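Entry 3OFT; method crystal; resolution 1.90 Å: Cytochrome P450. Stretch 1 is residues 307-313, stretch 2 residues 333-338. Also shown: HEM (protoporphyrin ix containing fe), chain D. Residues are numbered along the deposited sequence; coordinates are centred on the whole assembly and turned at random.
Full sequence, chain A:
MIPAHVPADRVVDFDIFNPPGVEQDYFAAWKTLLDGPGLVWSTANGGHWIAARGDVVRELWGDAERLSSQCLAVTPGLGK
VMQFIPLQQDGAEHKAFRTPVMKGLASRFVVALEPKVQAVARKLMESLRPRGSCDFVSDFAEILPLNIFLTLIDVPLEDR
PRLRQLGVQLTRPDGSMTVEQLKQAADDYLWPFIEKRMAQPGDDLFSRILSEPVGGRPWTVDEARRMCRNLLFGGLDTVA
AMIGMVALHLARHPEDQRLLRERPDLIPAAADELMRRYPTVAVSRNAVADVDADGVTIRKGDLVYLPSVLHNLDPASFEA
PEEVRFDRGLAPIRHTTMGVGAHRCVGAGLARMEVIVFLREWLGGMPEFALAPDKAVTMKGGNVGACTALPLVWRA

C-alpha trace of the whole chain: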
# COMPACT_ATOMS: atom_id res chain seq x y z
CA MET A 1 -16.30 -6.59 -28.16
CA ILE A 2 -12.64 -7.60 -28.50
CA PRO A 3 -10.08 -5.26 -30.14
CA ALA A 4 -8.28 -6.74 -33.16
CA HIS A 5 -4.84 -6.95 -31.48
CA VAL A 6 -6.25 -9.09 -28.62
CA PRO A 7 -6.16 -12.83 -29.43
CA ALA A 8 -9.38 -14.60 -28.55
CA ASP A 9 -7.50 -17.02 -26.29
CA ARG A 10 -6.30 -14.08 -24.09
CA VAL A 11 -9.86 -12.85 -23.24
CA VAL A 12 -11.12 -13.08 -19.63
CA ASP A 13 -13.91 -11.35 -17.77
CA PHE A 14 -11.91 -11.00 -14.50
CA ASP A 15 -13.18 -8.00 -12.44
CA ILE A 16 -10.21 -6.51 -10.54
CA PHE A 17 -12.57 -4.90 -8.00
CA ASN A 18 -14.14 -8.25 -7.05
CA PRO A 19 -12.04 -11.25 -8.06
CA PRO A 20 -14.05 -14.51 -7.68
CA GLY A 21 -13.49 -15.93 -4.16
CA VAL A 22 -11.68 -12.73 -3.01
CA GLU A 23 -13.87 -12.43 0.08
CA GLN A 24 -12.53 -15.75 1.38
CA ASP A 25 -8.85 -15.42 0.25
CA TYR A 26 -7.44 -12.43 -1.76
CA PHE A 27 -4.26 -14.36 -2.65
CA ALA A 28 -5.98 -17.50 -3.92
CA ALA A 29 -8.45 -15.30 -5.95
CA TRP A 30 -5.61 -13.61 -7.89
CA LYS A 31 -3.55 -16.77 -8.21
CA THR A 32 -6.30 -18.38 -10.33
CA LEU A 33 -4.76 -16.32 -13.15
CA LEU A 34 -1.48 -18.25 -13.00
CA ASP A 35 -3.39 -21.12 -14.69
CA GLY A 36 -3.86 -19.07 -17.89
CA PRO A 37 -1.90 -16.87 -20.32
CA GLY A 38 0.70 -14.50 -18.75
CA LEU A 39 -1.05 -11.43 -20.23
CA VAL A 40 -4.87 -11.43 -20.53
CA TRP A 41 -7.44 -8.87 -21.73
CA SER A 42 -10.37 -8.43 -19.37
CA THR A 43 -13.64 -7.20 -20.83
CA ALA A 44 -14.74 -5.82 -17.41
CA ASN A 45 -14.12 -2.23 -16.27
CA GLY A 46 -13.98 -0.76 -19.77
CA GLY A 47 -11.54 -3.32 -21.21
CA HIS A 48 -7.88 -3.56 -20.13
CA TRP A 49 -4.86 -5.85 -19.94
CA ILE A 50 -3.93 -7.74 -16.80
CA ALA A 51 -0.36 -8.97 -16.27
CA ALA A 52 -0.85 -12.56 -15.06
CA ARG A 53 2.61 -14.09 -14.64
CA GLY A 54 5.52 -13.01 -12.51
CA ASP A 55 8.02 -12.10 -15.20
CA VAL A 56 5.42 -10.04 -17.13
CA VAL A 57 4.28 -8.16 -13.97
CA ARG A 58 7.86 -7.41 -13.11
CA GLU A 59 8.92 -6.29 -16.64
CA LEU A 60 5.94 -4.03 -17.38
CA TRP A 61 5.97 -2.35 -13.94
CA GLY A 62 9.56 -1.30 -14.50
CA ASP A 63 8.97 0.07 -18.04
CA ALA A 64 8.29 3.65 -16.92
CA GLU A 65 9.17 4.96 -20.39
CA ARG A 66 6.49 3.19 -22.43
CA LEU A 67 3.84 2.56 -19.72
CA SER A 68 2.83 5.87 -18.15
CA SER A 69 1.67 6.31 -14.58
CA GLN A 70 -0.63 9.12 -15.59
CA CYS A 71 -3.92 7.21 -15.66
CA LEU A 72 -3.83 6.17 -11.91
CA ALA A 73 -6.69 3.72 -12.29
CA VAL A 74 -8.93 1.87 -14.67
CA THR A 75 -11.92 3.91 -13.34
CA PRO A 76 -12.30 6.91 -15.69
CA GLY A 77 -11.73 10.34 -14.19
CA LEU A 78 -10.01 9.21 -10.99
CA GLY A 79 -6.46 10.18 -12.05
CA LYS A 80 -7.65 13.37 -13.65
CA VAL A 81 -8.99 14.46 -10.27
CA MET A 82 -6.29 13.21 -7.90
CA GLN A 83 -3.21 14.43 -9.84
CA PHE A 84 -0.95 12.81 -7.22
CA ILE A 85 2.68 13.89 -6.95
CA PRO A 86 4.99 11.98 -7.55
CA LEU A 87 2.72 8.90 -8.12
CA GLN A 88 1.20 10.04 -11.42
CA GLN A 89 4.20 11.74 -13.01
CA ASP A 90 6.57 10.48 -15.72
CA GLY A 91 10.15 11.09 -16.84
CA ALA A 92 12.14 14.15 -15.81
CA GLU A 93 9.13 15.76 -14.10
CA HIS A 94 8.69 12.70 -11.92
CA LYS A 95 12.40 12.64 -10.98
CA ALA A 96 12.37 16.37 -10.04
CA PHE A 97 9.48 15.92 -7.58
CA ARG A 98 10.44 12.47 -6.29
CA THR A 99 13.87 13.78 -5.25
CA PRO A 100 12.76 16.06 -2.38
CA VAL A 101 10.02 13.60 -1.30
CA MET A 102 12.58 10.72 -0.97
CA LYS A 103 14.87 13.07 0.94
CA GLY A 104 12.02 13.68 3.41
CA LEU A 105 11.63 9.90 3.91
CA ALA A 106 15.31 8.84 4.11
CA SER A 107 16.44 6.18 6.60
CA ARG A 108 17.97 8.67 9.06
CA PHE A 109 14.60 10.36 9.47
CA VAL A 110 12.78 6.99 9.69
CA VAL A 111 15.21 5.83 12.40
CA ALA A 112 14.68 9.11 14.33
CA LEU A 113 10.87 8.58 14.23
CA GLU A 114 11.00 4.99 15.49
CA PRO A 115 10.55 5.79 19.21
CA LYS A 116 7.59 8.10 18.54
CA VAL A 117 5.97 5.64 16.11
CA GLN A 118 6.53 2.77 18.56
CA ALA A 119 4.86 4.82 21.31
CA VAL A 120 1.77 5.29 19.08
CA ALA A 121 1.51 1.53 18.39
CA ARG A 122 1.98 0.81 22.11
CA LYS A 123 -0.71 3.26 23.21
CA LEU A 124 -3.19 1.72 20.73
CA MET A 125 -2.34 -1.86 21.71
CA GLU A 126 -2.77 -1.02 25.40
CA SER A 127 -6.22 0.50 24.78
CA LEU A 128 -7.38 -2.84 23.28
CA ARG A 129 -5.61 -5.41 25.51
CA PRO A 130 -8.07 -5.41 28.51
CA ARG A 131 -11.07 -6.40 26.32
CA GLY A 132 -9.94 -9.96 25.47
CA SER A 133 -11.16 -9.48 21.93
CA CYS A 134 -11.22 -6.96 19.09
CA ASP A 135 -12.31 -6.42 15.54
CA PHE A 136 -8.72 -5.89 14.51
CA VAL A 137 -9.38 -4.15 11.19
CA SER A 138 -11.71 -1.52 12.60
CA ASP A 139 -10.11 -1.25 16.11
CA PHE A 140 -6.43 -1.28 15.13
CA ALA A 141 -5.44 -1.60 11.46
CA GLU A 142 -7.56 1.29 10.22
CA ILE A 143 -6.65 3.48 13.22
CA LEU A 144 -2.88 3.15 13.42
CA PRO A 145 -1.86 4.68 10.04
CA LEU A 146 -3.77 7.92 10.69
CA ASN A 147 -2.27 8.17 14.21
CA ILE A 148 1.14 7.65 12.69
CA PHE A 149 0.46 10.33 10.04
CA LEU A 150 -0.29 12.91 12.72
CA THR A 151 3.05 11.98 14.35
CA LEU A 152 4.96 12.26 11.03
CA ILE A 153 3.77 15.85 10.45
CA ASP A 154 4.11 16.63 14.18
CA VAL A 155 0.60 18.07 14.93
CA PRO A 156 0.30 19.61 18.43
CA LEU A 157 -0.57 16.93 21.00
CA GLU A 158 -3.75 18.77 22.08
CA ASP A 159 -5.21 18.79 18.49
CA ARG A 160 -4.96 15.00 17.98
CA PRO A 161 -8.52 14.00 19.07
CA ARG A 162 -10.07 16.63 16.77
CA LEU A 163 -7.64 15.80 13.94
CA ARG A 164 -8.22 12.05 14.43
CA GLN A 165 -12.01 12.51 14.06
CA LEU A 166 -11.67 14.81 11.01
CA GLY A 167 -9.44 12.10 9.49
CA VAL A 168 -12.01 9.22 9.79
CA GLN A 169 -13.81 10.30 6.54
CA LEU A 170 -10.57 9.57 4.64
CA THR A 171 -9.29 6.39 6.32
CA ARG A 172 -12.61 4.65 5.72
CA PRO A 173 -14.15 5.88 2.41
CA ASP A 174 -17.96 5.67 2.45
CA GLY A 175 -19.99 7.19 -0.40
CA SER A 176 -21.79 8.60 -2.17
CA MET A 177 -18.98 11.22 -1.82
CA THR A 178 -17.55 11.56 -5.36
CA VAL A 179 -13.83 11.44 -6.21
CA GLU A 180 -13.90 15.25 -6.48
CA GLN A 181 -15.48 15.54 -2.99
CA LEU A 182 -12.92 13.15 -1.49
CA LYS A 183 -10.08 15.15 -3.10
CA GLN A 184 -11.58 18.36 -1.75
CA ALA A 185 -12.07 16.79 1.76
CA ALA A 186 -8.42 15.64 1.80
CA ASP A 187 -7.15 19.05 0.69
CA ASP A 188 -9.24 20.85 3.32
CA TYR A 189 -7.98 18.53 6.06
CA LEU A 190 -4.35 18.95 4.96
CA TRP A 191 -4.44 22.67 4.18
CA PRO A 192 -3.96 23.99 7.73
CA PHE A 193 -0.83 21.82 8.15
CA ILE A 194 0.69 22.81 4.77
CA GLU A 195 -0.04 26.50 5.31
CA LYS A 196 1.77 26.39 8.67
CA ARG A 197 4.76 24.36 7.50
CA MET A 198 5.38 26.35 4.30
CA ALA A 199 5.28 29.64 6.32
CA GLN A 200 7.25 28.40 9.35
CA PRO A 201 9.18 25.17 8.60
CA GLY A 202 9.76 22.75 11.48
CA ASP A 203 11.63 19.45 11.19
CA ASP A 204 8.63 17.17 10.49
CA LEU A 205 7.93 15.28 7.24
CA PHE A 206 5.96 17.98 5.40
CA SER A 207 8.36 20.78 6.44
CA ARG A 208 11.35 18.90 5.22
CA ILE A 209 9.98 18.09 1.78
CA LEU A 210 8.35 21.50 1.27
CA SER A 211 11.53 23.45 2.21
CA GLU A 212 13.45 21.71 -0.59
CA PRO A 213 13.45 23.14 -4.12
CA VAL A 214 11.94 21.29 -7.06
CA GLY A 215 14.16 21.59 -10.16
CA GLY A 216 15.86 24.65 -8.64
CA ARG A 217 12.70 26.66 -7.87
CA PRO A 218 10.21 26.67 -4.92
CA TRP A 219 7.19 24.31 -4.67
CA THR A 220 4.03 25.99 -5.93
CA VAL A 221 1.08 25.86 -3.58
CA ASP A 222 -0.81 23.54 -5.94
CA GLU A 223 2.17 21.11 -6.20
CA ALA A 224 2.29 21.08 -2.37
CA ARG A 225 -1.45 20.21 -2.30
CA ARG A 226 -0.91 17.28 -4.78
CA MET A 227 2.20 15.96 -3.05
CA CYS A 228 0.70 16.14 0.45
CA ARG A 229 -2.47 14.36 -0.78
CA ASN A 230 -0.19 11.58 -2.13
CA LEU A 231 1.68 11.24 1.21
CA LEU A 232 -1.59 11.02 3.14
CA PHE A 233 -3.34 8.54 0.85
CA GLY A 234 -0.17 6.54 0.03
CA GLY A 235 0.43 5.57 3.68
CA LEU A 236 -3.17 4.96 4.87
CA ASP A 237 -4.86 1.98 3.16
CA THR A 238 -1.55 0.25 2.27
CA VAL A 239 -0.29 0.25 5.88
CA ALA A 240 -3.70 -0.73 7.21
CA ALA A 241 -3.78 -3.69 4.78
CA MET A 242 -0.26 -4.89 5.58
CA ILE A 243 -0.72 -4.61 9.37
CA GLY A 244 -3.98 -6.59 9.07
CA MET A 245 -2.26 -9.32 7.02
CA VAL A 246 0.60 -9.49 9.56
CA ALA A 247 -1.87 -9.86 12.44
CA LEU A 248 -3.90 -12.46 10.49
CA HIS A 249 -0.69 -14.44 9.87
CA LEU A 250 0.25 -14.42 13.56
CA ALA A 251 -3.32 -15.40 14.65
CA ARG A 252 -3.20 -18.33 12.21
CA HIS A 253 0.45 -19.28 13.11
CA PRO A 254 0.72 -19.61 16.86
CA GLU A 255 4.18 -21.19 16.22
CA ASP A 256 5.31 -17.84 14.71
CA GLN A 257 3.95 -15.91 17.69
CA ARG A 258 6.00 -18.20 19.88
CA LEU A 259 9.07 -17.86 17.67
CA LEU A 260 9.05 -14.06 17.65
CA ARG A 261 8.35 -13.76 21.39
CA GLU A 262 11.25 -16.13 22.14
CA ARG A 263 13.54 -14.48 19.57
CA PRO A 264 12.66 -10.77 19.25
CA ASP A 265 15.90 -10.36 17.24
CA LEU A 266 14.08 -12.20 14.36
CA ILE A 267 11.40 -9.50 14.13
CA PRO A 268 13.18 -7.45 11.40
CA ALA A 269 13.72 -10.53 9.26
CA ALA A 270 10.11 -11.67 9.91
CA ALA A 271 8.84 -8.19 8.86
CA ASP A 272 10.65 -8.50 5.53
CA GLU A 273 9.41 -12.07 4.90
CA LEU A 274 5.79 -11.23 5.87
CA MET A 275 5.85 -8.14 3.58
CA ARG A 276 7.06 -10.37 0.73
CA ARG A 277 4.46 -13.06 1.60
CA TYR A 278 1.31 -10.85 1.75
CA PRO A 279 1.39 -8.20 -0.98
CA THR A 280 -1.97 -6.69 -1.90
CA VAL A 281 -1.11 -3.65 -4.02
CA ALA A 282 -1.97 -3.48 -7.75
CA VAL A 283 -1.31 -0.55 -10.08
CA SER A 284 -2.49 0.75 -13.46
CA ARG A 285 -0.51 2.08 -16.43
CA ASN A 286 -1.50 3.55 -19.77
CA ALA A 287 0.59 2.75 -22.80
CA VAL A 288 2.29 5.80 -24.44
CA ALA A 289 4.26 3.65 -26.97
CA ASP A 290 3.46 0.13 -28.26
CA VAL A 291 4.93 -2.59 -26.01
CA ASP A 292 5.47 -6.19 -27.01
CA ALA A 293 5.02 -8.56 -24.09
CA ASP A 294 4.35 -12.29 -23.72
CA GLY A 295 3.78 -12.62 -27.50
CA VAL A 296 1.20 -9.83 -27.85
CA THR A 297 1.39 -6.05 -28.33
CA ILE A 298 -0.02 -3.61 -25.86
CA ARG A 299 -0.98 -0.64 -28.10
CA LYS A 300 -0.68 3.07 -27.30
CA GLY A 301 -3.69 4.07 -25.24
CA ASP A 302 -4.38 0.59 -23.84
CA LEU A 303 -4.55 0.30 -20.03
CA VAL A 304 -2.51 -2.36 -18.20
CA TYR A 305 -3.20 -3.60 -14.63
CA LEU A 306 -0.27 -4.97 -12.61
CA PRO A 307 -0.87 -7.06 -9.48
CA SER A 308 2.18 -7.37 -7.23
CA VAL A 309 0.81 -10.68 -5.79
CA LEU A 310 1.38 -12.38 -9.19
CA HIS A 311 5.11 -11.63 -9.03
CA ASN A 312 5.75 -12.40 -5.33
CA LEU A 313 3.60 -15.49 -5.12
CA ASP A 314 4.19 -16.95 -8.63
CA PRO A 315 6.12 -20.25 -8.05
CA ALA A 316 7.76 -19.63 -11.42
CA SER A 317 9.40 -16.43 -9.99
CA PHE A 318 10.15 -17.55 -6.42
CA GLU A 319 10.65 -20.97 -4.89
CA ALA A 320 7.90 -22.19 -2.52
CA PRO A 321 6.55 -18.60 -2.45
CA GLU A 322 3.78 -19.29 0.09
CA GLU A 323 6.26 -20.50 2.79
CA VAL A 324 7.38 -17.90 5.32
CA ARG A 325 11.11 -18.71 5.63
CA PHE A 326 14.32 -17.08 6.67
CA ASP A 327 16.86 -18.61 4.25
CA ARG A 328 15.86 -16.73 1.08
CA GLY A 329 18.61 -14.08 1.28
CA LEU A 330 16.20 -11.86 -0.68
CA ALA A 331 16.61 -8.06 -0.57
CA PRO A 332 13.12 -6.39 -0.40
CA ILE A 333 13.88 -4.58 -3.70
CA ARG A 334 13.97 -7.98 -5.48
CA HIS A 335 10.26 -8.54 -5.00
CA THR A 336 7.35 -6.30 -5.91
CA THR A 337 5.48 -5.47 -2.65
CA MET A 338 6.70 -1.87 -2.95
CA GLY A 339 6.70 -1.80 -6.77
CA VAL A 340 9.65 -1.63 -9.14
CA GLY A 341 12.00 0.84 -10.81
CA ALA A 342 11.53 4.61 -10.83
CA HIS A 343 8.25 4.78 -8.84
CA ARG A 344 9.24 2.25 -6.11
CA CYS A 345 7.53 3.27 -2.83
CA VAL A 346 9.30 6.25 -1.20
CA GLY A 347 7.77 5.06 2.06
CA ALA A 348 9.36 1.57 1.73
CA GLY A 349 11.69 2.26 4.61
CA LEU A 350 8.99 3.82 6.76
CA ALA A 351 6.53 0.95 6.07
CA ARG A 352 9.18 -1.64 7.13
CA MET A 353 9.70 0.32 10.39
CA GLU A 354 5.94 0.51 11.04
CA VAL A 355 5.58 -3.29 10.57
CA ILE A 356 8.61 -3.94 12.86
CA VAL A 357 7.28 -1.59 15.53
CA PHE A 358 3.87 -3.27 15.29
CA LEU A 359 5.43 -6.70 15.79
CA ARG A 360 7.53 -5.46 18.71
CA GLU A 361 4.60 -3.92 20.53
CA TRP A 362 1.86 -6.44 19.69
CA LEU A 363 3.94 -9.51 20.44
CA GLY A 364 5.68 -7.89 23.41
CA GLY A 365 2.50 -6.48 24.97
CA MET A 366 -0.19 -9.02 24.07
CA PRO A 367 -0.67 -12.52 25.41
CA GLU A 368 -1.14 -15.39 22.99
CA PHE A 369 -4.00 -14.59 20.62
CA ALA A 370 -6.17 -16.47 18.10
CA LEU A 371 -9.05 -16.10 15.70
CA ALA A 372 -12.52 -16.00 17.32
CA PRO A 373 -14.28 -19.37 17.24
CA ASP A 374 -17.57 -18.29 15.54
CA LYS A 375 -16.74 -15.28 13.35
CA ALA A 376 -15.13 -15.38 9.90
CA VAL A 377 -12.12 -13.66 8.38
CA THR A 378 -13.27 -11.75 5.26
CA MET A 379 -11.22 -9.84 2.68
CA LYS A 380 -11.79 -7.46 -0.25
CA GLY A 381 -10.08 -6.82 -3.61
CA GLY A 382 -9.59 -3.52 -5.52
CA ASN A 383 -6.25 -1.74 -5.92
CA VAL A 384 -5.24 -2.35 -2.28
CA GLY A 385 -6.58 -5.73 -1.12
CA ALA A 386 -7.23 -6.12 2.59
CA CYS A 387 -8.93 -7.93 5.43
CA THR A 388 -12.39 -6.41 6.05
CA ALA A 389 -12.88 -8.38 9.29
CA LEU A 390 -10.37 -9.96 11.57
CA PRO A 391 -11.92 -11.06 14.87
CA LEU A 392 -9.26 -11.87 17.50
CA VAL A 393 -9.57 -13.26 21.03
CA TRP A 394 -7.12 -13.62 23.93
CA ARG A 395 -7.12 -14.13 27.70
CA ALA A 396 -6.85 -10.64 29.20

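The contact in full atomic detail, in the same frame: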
# COMPACT_ATOMS: atom_id res chain seq x y z
N PRO A 307 -0.73 -6.62 -10.84
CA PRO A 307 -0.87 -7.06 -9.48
C PRO A 307 0.44 -7.57 -8.90
O PRO A 307 0.99 -8.54 -9.37
CB PRO A 307 -1.89 -8.19 -9.58
CG PRO A 307 -1.66 -8.78 -10.94
CD PRO A 307 -1.17 -7.65 -11.81
N SER A 308 0.92 -6.92 -7.84
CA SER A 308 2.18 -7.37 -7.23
C SER A 308 2.13 -8.83 -6.72
O SER A 308 3.16 -9.50 -6.78
CB SER A 308 2.63 -6.44 -6.10
OG SER A 308 1.65 -6.43 -5.07
N VAL A 309 0.96 -9.30 -6.29
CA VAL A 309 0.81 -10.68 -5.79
C VAL A 309 1.25 -11.71 -6.85
O VAL A 309 1.81 -12.74 -6.50
CB VAL A 309 -0.64 -10.97 -5.27
CG1 VAL A 309 -1.65 -10.93 -6.43
CG2 VAL A 309 -0.72 -12.35 -4.51
N LEU A 310 1.07 -11.41 -8.15
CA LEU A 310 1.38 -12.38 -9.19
C LEU A 310 2.86 -12.35 -9.59
O LEU A 310 3.31 -13.15 -10.39
CB LEU A 310 0.44 -12.11 -10.38
CG LEU A 310 -0.80 -12.99 -10.49
CD1 LEU A 310 -1.21 -13.91 -9.25
CD2 LEU A 310 -1.95 -12.50 -11.33
N HIS A 311 3.64 -11.42 -9.04
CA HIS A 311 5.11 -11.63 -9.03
C HIS A 311 5.54 -12.38 -7.77
O HIS A 311 6.10 -13.51 -7.87
CB HIS A 311 5.88 -10.29 -9.13
CG HIS A 311 7.37 -10.44 -9.13
ND1 HIS A 311 8.05 -11.30 -9.97
CD2 HIS A 311 8.31 -9.80 -8.41
CE1 HIS A 311 9.34 -11.21 -9.74
NE2 HIS A 311 9.53 -10.29 -8.81
N ASN A 312 5.30 -11.79 -6.60
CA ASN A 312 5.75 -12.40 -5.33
C ASN A 312 5.33 -13.83 -5.11
O ASN A 312 6.12 -14.62 -4.60
CB ASN A 312 5.29 -11.62 -4.12
CG ASN A 312 5.93 -10.25 -4.04
OD1 ASN A 312 6.31 -9.66 -5.06
ND2 ASN A 312 6.05 -9.75 -2.82
N LEU A 313 4.09 -14.17 -5.45
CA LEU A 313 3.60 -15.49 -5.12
C LEU A 313 3.53 -16.47 -6.31
O LEU A 313 2.85 -17.50 -6.22
CB LEU A 313 2.23 -15.39 -4.42
CG LEU A 313 2.23 -14.57 -3.11
CD1 LEU A 313 0.87 -14.72 -2.45
CD2 LEU A 313 3.36 -15.01 -2.10
N ILE A 333 13.93 -5.11 -2.33
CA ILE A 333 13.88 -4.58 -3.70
C ILE A 333 13.70 -5.66 -4.77
O ILE A 333 13.18 -5.36 -5.86
CB ILE A 333 15.09 -3.61 -3.97
CG1 ILE A 333 14.75 -2.53 -5.02
CG2 ILE A 333 16.36 -4.37 -4.25
CD1 ILE A 333 15.63 -1.28 -4.93
N ARG A 334 14.07 -6.91 -4.48
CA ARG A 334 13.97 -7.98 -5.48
C ARG A 334 12.56 -8.54 -5.65
O ARG A 334 12.30 -9.27 -6.60
CB ARG A 334 14.97 -9.10 -5.21
CG ARG A 334 16.40 -8.68 -5.67
CD ARG A 334 17.44 -9.71 -5.29
NE ARG A 334 17.36 -10.92 -6.12
CZ ARG A 334 17.91 -12.10 -5.82
NH1 ARG A 334 18.57 -12.26 -4.68
NH2 ARG A 334 17.80 -13.12 -6.66
N HIS A 335 11.66 -8.20 -4.75
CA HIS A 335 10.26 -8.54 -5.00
C HIS A 335 9.47 -7.24 -5.22
O HIS A 335 10.06 -6.15 -5.32
CB HIS A 335 9.68 -9.45 -3.89
CG HIS A 335 9.67 -8.82 -2.53
ND1 HIS A 335 8.74 -7.88 -2.14
CD2 HIS A 335 10.44 -9.05 -1.44
CE1 HIS A 335 8.99 -7.51 -0.89
NE2 HIS A 335 9.99 -8.24 -0.43
N THR A 336 8.16 -7.37 -5.32
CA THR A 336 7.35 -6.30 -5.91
C THR A 336 6.34 -5.72 -4.93
O THR A 336 5.46 -4.94 -5.33
CB THR A 336 6.78 -6.78 -7.27
OG1 THR A 336 7.88 -7.15 -8.13
CG2 THR A 336 6.00 -5.69 -7.99
N THR A 337 6.46 -6.03 -3.62
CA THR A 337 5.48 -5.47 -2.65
C THR A 337 5.42 -3.93 -2.75
O THR A 337 4.33 -3.34 -2.69
CB THR A 337 5.77 -5.91 -1.20
OG1 THR A 337 5.68 -7.33 -1.13
CG2 THR A 337 4.71 -5.28 -0.23
N MET A 338 6.59 -3.31 -2.92
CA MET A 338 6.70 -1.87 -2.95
C MET A 338 6.83 -1.33 -4.39
O MET A 338 7.09 -0.16 -4.58
CB MET A 338 7.91 -1.46 -2.11
CG MET A 338 7.94 -2.09 -0.70
SD MET A 338 6.48 -1.69 0.27
CE MET A 338 6.61 0.02 0.25
CHA HEM D . 4.50 4.23 -4.28
CHB HEM D . 3.16 0.21 -1.88
CHC HEM D . 3.54 2.61 2.29
CHD HEM D . 3.82 6.75 -0.13
C1A HEM D . 4.17 2.92 -3.97
C2A HEM D . 4.11 1.84 -4.92
C3A HEM D . 3.76 0.72 -4.29
C4A HEM D . 3.53 1.07 -2.89
CMA HEM D . 3.54 -0.65 -4.98
CAA HEM D . 4.47 1.94 -6.43
CBA HEM D . 3.26 2.48 -7.16
CGA HEM D . 3.46 2.52 -8.67
O1A HEM D . 2.56 3.08 -9.37
O2A HEM D . 4.49 2.02 -9.22
C1B HEM D . 3.16 0.49 -0.52
C2B HEM D . 2.94 -0.46 0.54
C3B HEM D . 3.05 0.23 1.70
C4B HEM D . 3.34 1.61 1.37
CMB HEM D . 2.65 -1.95 0.32
CAB HEM D . 2.89 -0.20 3.16
CBB HEM D . 2.54 -1.45 3.53
C1C HEM D . 3.65 3.95 2.06
C2C HEM D . 3.84 5.00 3.06
C3C HEM D . 3.88 6.16 2.35
C4C HEM D . 3.83 5.86 0.94
CMC HEM D . 3.90 4.77 4.60
CAC HEM D . 4.08 7.62 2.82
CBC HEM D . 3.65 8.06 4.00
C1D HEM D . 4.06 6.46 -1.44
C2D HEM D . 4.27 7.47 -2.47
C3D HEM D . 4.52 6.67 -3.73
C4D HEM D . 4.40 5.28 -3.39
CMD HEM D . 4.30 9.03 -2.29
CAD HEM D . 4.82 7.32 -5.12
CBD HEM D . 6.33 7.16 -5.34
CGD HEM D . 6.60 7.62 -6.78
O1D HEM D . 5.67 7.71 -7.61
O2D HEM D . 7.75 7.85 -7.14
NA HEM D . 3.82 2.40 -2.72
NB HEM D . 3.44 1.72 0.04
NC HEM D . 3.71 4.51 0.79
ND HEM D . 4.12 5.20 -2.02
FE HEM D . 3.85 3.45 -0.97
O HOH W 1 2.01 -4.92 -2.75
O HOH W 2 1.51 3.88 -1.21

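Stretch 1, which includes a short helix, lies against the end of a 3-10 segment and the loop after it in stretch 2, and three of its side chains, from Ser308, His311 and Asn312, make the contact. Ser308 CA lies 5.4 Å from Thr336 CA and Asn312 CA 5.9 Å from His335 CA, so these pairs run in opposite sequence order. Pro307 sits outside the contact, its CA-to-CB bond pointing away, but its carbonyl O accepts a hydrogen bond from Leu310 N at 3.1 Å.

Ser308 comes next and points toward stretch 2. A small side chain suits this close approach, in which Ser308 CB lies 3.3 Å from Thr336 O and 3.9 Å from Thr336 CG2. Its hydroxyl, in the p rotamer, reaches a water that donates to both Ser308 OG and Thr337 O, each at 2.8 Å, so a single solvent molecule links the two stretches. Ser308 O also accepts from His311 N at 3.0 Å and from Asn312 N at 3.1 Å.

Val309 and Leu310 make no contact, whereas His311, three residues on from Ser308, again points toward stretch 2. Its flat side chain fills space beside Arg334, His335 and Thr336.

Asn312 is the chief polar link. Its CA-to-CB bond runs sideways, yet the m rotamer brings the amide to the backbone of stretch 2. A carboxamide carries an acceptor and a donor side by side, and both are used here. Thr336 N donates to Asn312 OD1 at 3.0 Å with a favourable angle of 154°, satisfying a buried loop amide; Asn312 ND2 donates to Thr337 OG1, also at 3.0 Å, but the 122° angle makes this bond weak. The loop is itself braced, because Thr337 N donates to His335 ND1 at 3.3 Å.

Leu313 leaves helical geometry and lies out of reach, ending the contact.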